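Local coordinates for glucose import ATP-binding protein GlcV (Sulfolobus solfataricus, PDB 1OXS) that hydrolyses ATP to energise glucose uptake, as the ATP-binding subunit of the GlcSTUV ABC transporter, at residues I258-F263 with T316-E321; V296-V301 with E337-V342. All blocks are in the same frame, centred on the assembly; numbering follows the deposited sequence.

In the fold
Both contacts lie in the C-terminal, all-beta part of GlcV, on the same side of the chain's centre and away from the ATP-binding residues; their own centres are about 9 Å apart. Along the chain the segments alternate: 258-263, 296-301, 316-321, 337-342. Contact 2 pairs two neighbouring strands of one antiparallel sheet, 294-307 and 337-342, whereas contact 1 brings the turn between strands 255-258 and 261-263, from another antiparallel sheet, against the end of strand 310-317. The contacts meet where Ser-260 OG gives a probable hydrogen bond to Lys-298 O and Arg-262 N another to Val-296 O, so the two sheets are joined within the C-terminal domain, whose function is unknown.

Contact 1: residues I258-F263 with T316-E321; sequences IGSLRF and TPLDSE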
loop_
_atom_site.group_PDB
_atom_site.type_symbol
_atom_site.label_atom_id
_atom_site.label_comp_id
_atom_site.label_asym_id
_atom_site.label_seq_id
_atom_site.Cartn_x
_atom_site.Cartn_y
_atom_site.Cartn_z
ATOM N N ILE A 258 30.989 -1.001 8.792
ATOM C CA ILE A 258 30.435 0.338 8.898
ATOM C C ILE A 258 30.873 0.862 10.265
ATOM O O ILE A 258 30.227 0.662 11.298
ATOM C CB ILE A 258 28.894 0.297 8.769
ATOM C CG1 ILE A 258 28.505 -0.477 7.516
ATOM C CG2 ILE A 258 28.347 1.743 8.818
ATOM C CD1 ILE A 258 27.004 -0.656 7.288
ATOM N N GLY A 259 32.029 1.524 10.297
ATOM C CA GLY A 259 32.593 1.974 11.566
ATOM C C GLY A 259 32.840 0.777 12.479
ATOM O O GLY A 259 33.448 -0.202 12.106
ATOM N N SER A 260 32.334 0.874 13.680
ATOM C CA SER A 260 32.466 -0.174 14.665
ATOM C C SER A 260 31.494 -1.304 14.433
ATOM O O SER A 260 31.426 -2.210 15.242
ATOM C CB SER A 260 32.210 0.418 16.048
ATOM O OG SER A 260 31.019 1.119 16.145
ATOM N N LEU A 261 30.678 -1.234 13.394
ATOM C CA LEU A 261 29.787 -2.348 13.133
ATOM C C LEU A 261 30.312 -3.211 11.990
ATOM O O LEU A 261 30.956 -2.719 11.059
ATOM C CB LEU A 261 28.386 -1.881 12.796
ATOM C CG LEU A 261 27.645 -1.076 13.830
ATOM C CD1 LEU A 261 26.218 -0.824 13.349
ATOM C CD2 LEU A 261 27.634 -1.842 15.151
ATOM N N ARG A 262 30.062 -4.512 12.081
ATOM C CA ARG A 262 30.436 -5.422 11.015
ATOM C C ARG A 262 29.336 -6.467 10.854
ATOM O O ARG A 262 29.021 -7.196 11.788
ATOM C CB ARG A 262 31.781 -6.045 11.311
ATOM C CG ARG A 262 32.386 -6.815 10.173
ATOM C CD ARG A 262 33.838 -7.155 10.384
ATOM N NE ARG A 262 33.981 -8.049 11.516
ATOM C CZ ARG A 262 35.135 -8.354 12.098
ATOM N NH1 ARG A 262 36.290 -7.798 11.700
ATOM N NH2 ARG A 262 35.122 -9.193 13.133
ATOM N N PHE A 263 28.744 -6.517 9.672
ATOM C CA PHE A 263 27.610 -7.428 9.385
ATOM C C PHE A 263 28.120 -8.622 8.600
ATOM O O PHE A 263 28.838 -8.421 7.627
ATOM C CB PHE A 263 26.589 -6.671 8.550
ATOM C CG PHE A 263 25.895 -5.581 9.287
ATOM C CD1 PHE A 263 26.420 -4.280 9.311
ATOM C CD2 PHE A 263 24.703 -5.827 9.915
ATOM C CE1 PHE A 263 25.761 -3.283 10.017
ATOM C CE2 PHE A 263 24.034 -4.808 10.592
ATOM C CZ PHE A 263 24.592 -3.548 10.652
ATOM N N THR A 316 24.511 5.577 16.249
ATOM C CA THR A 316 25.433 5.487 15.151
ATOM C C THR A 316 26.549 4.595 15.611
ATOM O O THR A 316 26.771 4.461 16.801
ATOM C CB THR A 316 26.030 6.810 14.663
ATOM O OG1 THR A 316 26.858 7.351 15.695
ATOM C CG2 THR A 316 24.956 7.842 14.326
ATOM N N PRO A 317 27.258 3.980 14.673
ATOM C CA PRO A 317 28.471 3.263 15.028
ATOM C C PRO A 317 29.504 4.282 15.457
ATOM O O PRO A 317 29.377 5.451 15.123
ATOM C CB PRO A 317 28.933 2.649 13.708
ATOM C CG PRO A 317 27.753 2.756 12.797
ATOM C CD PRO A 317 26.941 3.883 13.238
ATOM N N LEU A 318 30.527 3.850 16.176
ATOM C CA LEU A 318 31.626 4.751 16.440
ATOM C C LEU A 318 32.354 4.937 15.104
ATOM O O LEU A 318 32.394 4.034 14.268
ATOM C CB LEU A 318 32.536 4.103 17.482
ATOM C CG LEU A 318 32.196 4.433 18.944
ATOM C CD1 LEU A 318 31.058 3.709 19.550
ATOM C CD2 LEU A 318 33.437 4.170 19.791
ATOM N N ASP A 319 32.890 6.129 14.863
ATOM C CA ASP A 319 33.614 6.394 13.609
ATOM C C ASP A 319 32.735 6.267 12.366
ATOM O O ASP A 319 33.202 5.816 11.312
ATOM C CB ASP A 319 34.848 5.485 13.457
ATOM C CG ASP A 319 35.810 5.977 12.399
ATOM O OD1 ASP A 319 36.197 7.164 12.448
ATOM O OD2 ASP A 319 36.238 5.244 11.484
ATOM N N SER A 320 31.467 6.649 12.494
ATOM C CA SER A 320 30.519 6.624 11.365
ATOM C C SER A 320 29.366 7.568 11.670
ATOM O O SER A 320 29.006 7.755 12.840
ATOM C CB SER A 320 29.957 5.212 11.112
ATOM O OG SER A 320 28.943 5.230 10.111
ATOM N N GLU A 321 28.776 8.167 10.625
ATOM C CA GLU A 321 27.572 8.954 10.811
ATOM C C GLU A 321 26.343 8.181 10.362
ATOM O O GLU A 321 25.235 8.734 10.391
ATOM C CB GLU A 321 27.661 10.274 10.069
ATOM C CG GLU A 321 28.664 11.196 10.742
ATOM C CD GLU A 321 28.612 12.623 10.246
ATOM O OE1 GLU A 321 28.837 12.834 9.038
ATOM O OE2 GLU A 321 28.364 13.532 11.070
#
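Ser-260 and Leu-318 hold two beta turns against each other, a type II' turn from Ile-258 to Leu-261 that closes the hairpin of strands 255-258 and 261-263, and a type II turn from Pro-317 to Ser-320. Two hydrogen bonds join them. Ser-260 N donates to Leu-318 O at 3.2 Å, in the carbonyl plane but bent at the hydrogen (136°), while Leu-318 N donates its N-H to Ser-260 OG over a shorter 2.8 Å. Followed outward, the serine side chain sets its CB 4.0 Å from Leu-318 CB, and the next bond brings OG between its own backbone N and carbonyl carbon (chi1 53°), where it receives that N-H and also lies 3.5 Å from Pro-317 CA. The same hydroxyl hydrogen-bonds to Lys-298 O, so one oxygen ties the hairpin turn to strand 294-307 and to the turn from Pro-317 to Ser-320. With an alanine at Ser-260, Leu-318 N and Lys-298 O would probably both lose the hydroxyl they share, and the turn would be held less firmly.

Beside the polar pair, Pro-317 packs its ring on the hairpin. Its CB abuts Ile-258 O, and its CG meets the CD1 branch of Leu-261, the two side chains crossing at about a right angle. Ile-258 brings CG2, not its longer branch, to this side, near both Pro-317 CG and Ser-320 OG; the serine hydroxyl has its hydrogen bond with Glu-322 N. Gly-259 sits at the tip with positive phi (60°), where a side chain would run into Leu-318 O. Lacking one, it comes close enough for a CA-H...O contact, with Gly-259 CA 3.4 Å from Leu-318 O.

Contact 2: residues V296-V301 with E337-V342; sequences VGKGKV and EVLVYV
Segment 296-301 of strand 294-307 runs antiparallel to strand 337-342, the axes of these short segments 4.5 Å apart at closest approach and 137° between their directions, with four backbone hydrogen bonds between them. Gly-299 and Val-338 exchange two of these, while Val-340 gives its N-H to Gly-297 O and takes one at its own carbonyl from Val-296 N, 2.9 Å from Val-340 O and almost straight (176°). Val-296 and Gly-297 thus share one opposing residue, Val-340.

The side chains differ sharply between the two faces. On the side of Val-338 and Val-340, buried valines pack together. Val-340 holds CG1 anti to its backbone N (chi1 -176°), which lays that methyl 3.8 Å from Val-296 CG2, while its CG2 lies over the glycine backbone near Gly-297 O and Gly-299 N. Val-296 sends its other branch to Val-342, with CG1 3.8 Å from Val-342 CG2. Further along, Val-301 CG2 meets Val-338 CG1 more loosely. Leu-261 and Phe-263 of strand 261-263 add to this apolar layer, touching Val-340 and Val-342 respectively.

Lys-298 and Glu-337, both exposed, point from the other face. The lysine chain bends at chi3 but leaves NZ 4.4 Å from Glu-337 OE2, too far for a salt bridge. A water closes the gap, accepting from Lys-298 NZ at 2.6 Å and donating to Glu-337 OE2 at 2.8 Å.

Two residues facing one across an antiparallel pair make a classic beta bulge, here within the antiparallel sheet running from strand 281-284 to strand 324-328, one of two in the C-terminal part.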
loop_
_atom_site.group_PDB
_atom_site.type_symbol
_atom_site.label_atom_id
_atom_site.label_comp_id
_atom_site.label_asym_id
_atom_site.label_seq_id
_atom_site.Cartn_x
_atom_site.Cartn_y
_atom_site.Cartn_z
ATOM N N VAL A 296 26.805 -7.423 16.269
ATOM C CA VAL A 296 27.454 -6.805 15.110
ATOM C C VAL A 296 28.411 -5.681 15.504
ATOM O O VAL A 296 29.177 -5.236 14.671
ATOM C CB VAL A 296 26.444 -6.338 14.015
ATOM C CG1 VAL A 296 25.771 -7.523 13.390
ATOM C CG2 VAL A 296 25.472 -5.361 14.508
ATOM N N GLY A 297 28.418 -5.280 16.777
ATOM C CA GLY A 297 29.416 -4.333 17.242
ATOM C C GLY A 297 28.892 -3.323 18.222
ATOM O O GLY A 297 27.926 -3.574 18.880
ATOM N N LYS A 298 29.636 -2.236 18.387
ATOM C CA LYS A 298 29.348 -1.195 19.369
ATOM C C LYS A 298 28.729 0.000 18.656
ATOM O O LYS A 298 29.003 0.276 17.501
ATOM C CB LYS A 298 30.670 -0.682 20.020
ATOM C CG LYS A 298 31.578 -1.717 20.619
ATOM C CD LYS A 298 32.966 -1.166 20.832
ATOM C CE LYS A 298 33.069 -0.142 21.927
ATOM N NZ LYS A 298 34.543 0.034 22.219
ATOM N N GLY A 299 27.957 0.782 19.380
ATOM C CA GLY A 299 27.440 2.009 18.837
ATOM C C GLY A 299 27.253 2.993 19.968
ATOM O O GLY A 299 27.572 2.689 21.101
ATOM N N LYS A 300 26.811 4.199 19.621
ATOM C CA LYS A 300 26.560 5.223 20.601
ATOM C C LYS A 300 25.159 5.817 20.353
ATOM O O LYS A 300 24.778 6.131 19.220
ATOM C CB LYS A 300 27.648 6.299 20.480
ATOM C CG LYS A 300 27.588 7.399 21.475
ATOM C CD LYS A 300 28.722 8.428 21.187
ATOM C CE LYS A 300 28.555 9.713 22.000
ATOM N NZ LYS A 300 29.651 10.700 21.740
ATOM N N VAL A 301 24.363 6.029 21.411
ATOM C CA VAL A 301 23.049 6.622 21.225
ATOM C C VAL A 301 23.157 8.094 20.816
ATOM O O VAL A 301 23.848 8.867 21.451
ATOM C CB VAL A 301 22.198 6.524 22.478
ATOM C CG1 VAL A 301 20.901 7.201 22.285
ATOM C CG2 VAL A 301 21.963 5.091 22.845
ATOM N N GLU A 337 27.215 4.334 25.312
ATOM C CA GLU A 337 27.745 3.310 24.407
ATOM C C GLU A 337 26.947 2.043 24.619
ATOM O O GLU A 337 26.711 1.614 25.738
ATOM C CB GLU A 337 29.221 3.074 24.653
ATOM C CG GLU A 337 30.045 4.318 24.310
ATOM C CD GLU A 337 31.547 4.104 24.349
ATOM O OE1 GLU A 337 32.285 5.104 24.494
ATOM O OE2 GLU A 337 31.996 2.949 24.221
ATOM N N VAL A 338 26.603 1.398 23.520
ATOM C CA VAL A 338 25.776 0.224 23.562
ATOM C C VAL A 338 26.345 -0.855 22.639
ATOM O O VAL A 338 27.110 -0.545 21.737
ATOM C CB VAL A 338 24.349 0.489 23.096
ATOM C CG1 VAL A 338 23.630 1.418 24.107
ATOM C CG2 VAL A 338 24.320 1.077 21.695
ATOM N N LEU A 339 25.940 -2.097 22.883
ATOM C CA LEU A 339 26.177 -3.190 21.961
ATOM C C LEU A 339 24.946 -3.304 21.087
ATOM O O LEU A 339 23.821 -3.089 21.508
ATOM C CB LEU A 339 26.386 -4.517 22.670
ATOM C CG LEU A 339 27.495 -4.501 23.675
ATOM C CD1 LEU A 339 27.689 -5.859 24.325
ATOM C CD2 LEU A 339 28.797 -3.998 23.087
ATOM N N VAL A 340 25.189 -3.666 19.840
ATOM C CA VAL A 340 24.188 -3.718 18.785
ATOM C C VAL A 340 24.093 -5.161 18.306
ATOM O O VAL A 340 25.070 -5.786 17.852
ATOM C CB VAL A 340 24.546 -2.861 17.598
ATOM C CG1 VAL A 340 23.450 -2.869 16.593
ATOM C CG2 VAL A 340 24.852 -1.437 17.998
ATOM N N TYR A 341 22.906 -5.690 18.455
ATOM C CA TYR A 341 22.541 -7.031 18.010
ATOM C C TYR A 341 21.541 -6.934 16.866
ATOM O O TYR A 341 20.730 -5.991 16.811
ATOM C CB TYR A 341 21.873 -7.789 19.143
ATOM C CG TYR A 341 22.791 -8.259 20.249
ATOM C CD1 TYR A 341 23.120 -7.430 21.301
ATOM C CD2 TYR A 341 23.322 -9.514 20.222
ATOM C CE1 TYR A 341 23.941 -7.887 22.306
ATOM C CE2 TYR A 341 24.157 -9.987 21.256
ATOM C CZ TYR A 341 24.454 -9.149 22.283
ATOM O OH TYR A 341 25.272 -9.585 23.324
ATOM N N VAL A 342 21.593 -7.906 15.962
ATOM C CA VAL A 342 20.567 -8.032 14.926
ATOM C C VAL A 342 20.119 -9.482 14.736
ATOM O O VAL A 342 20.745 -10.436 15.200
ATOM C CB VAL A 342 21.057 -7.525 13.563
ATOM C CG1 VAL A 342 21.543 -6.052 13.618
ATOM C CG2 VAL A 342 22.147 -8.414 12.970
HETATM O O HOH W 1 34.520 2.407 23.227
#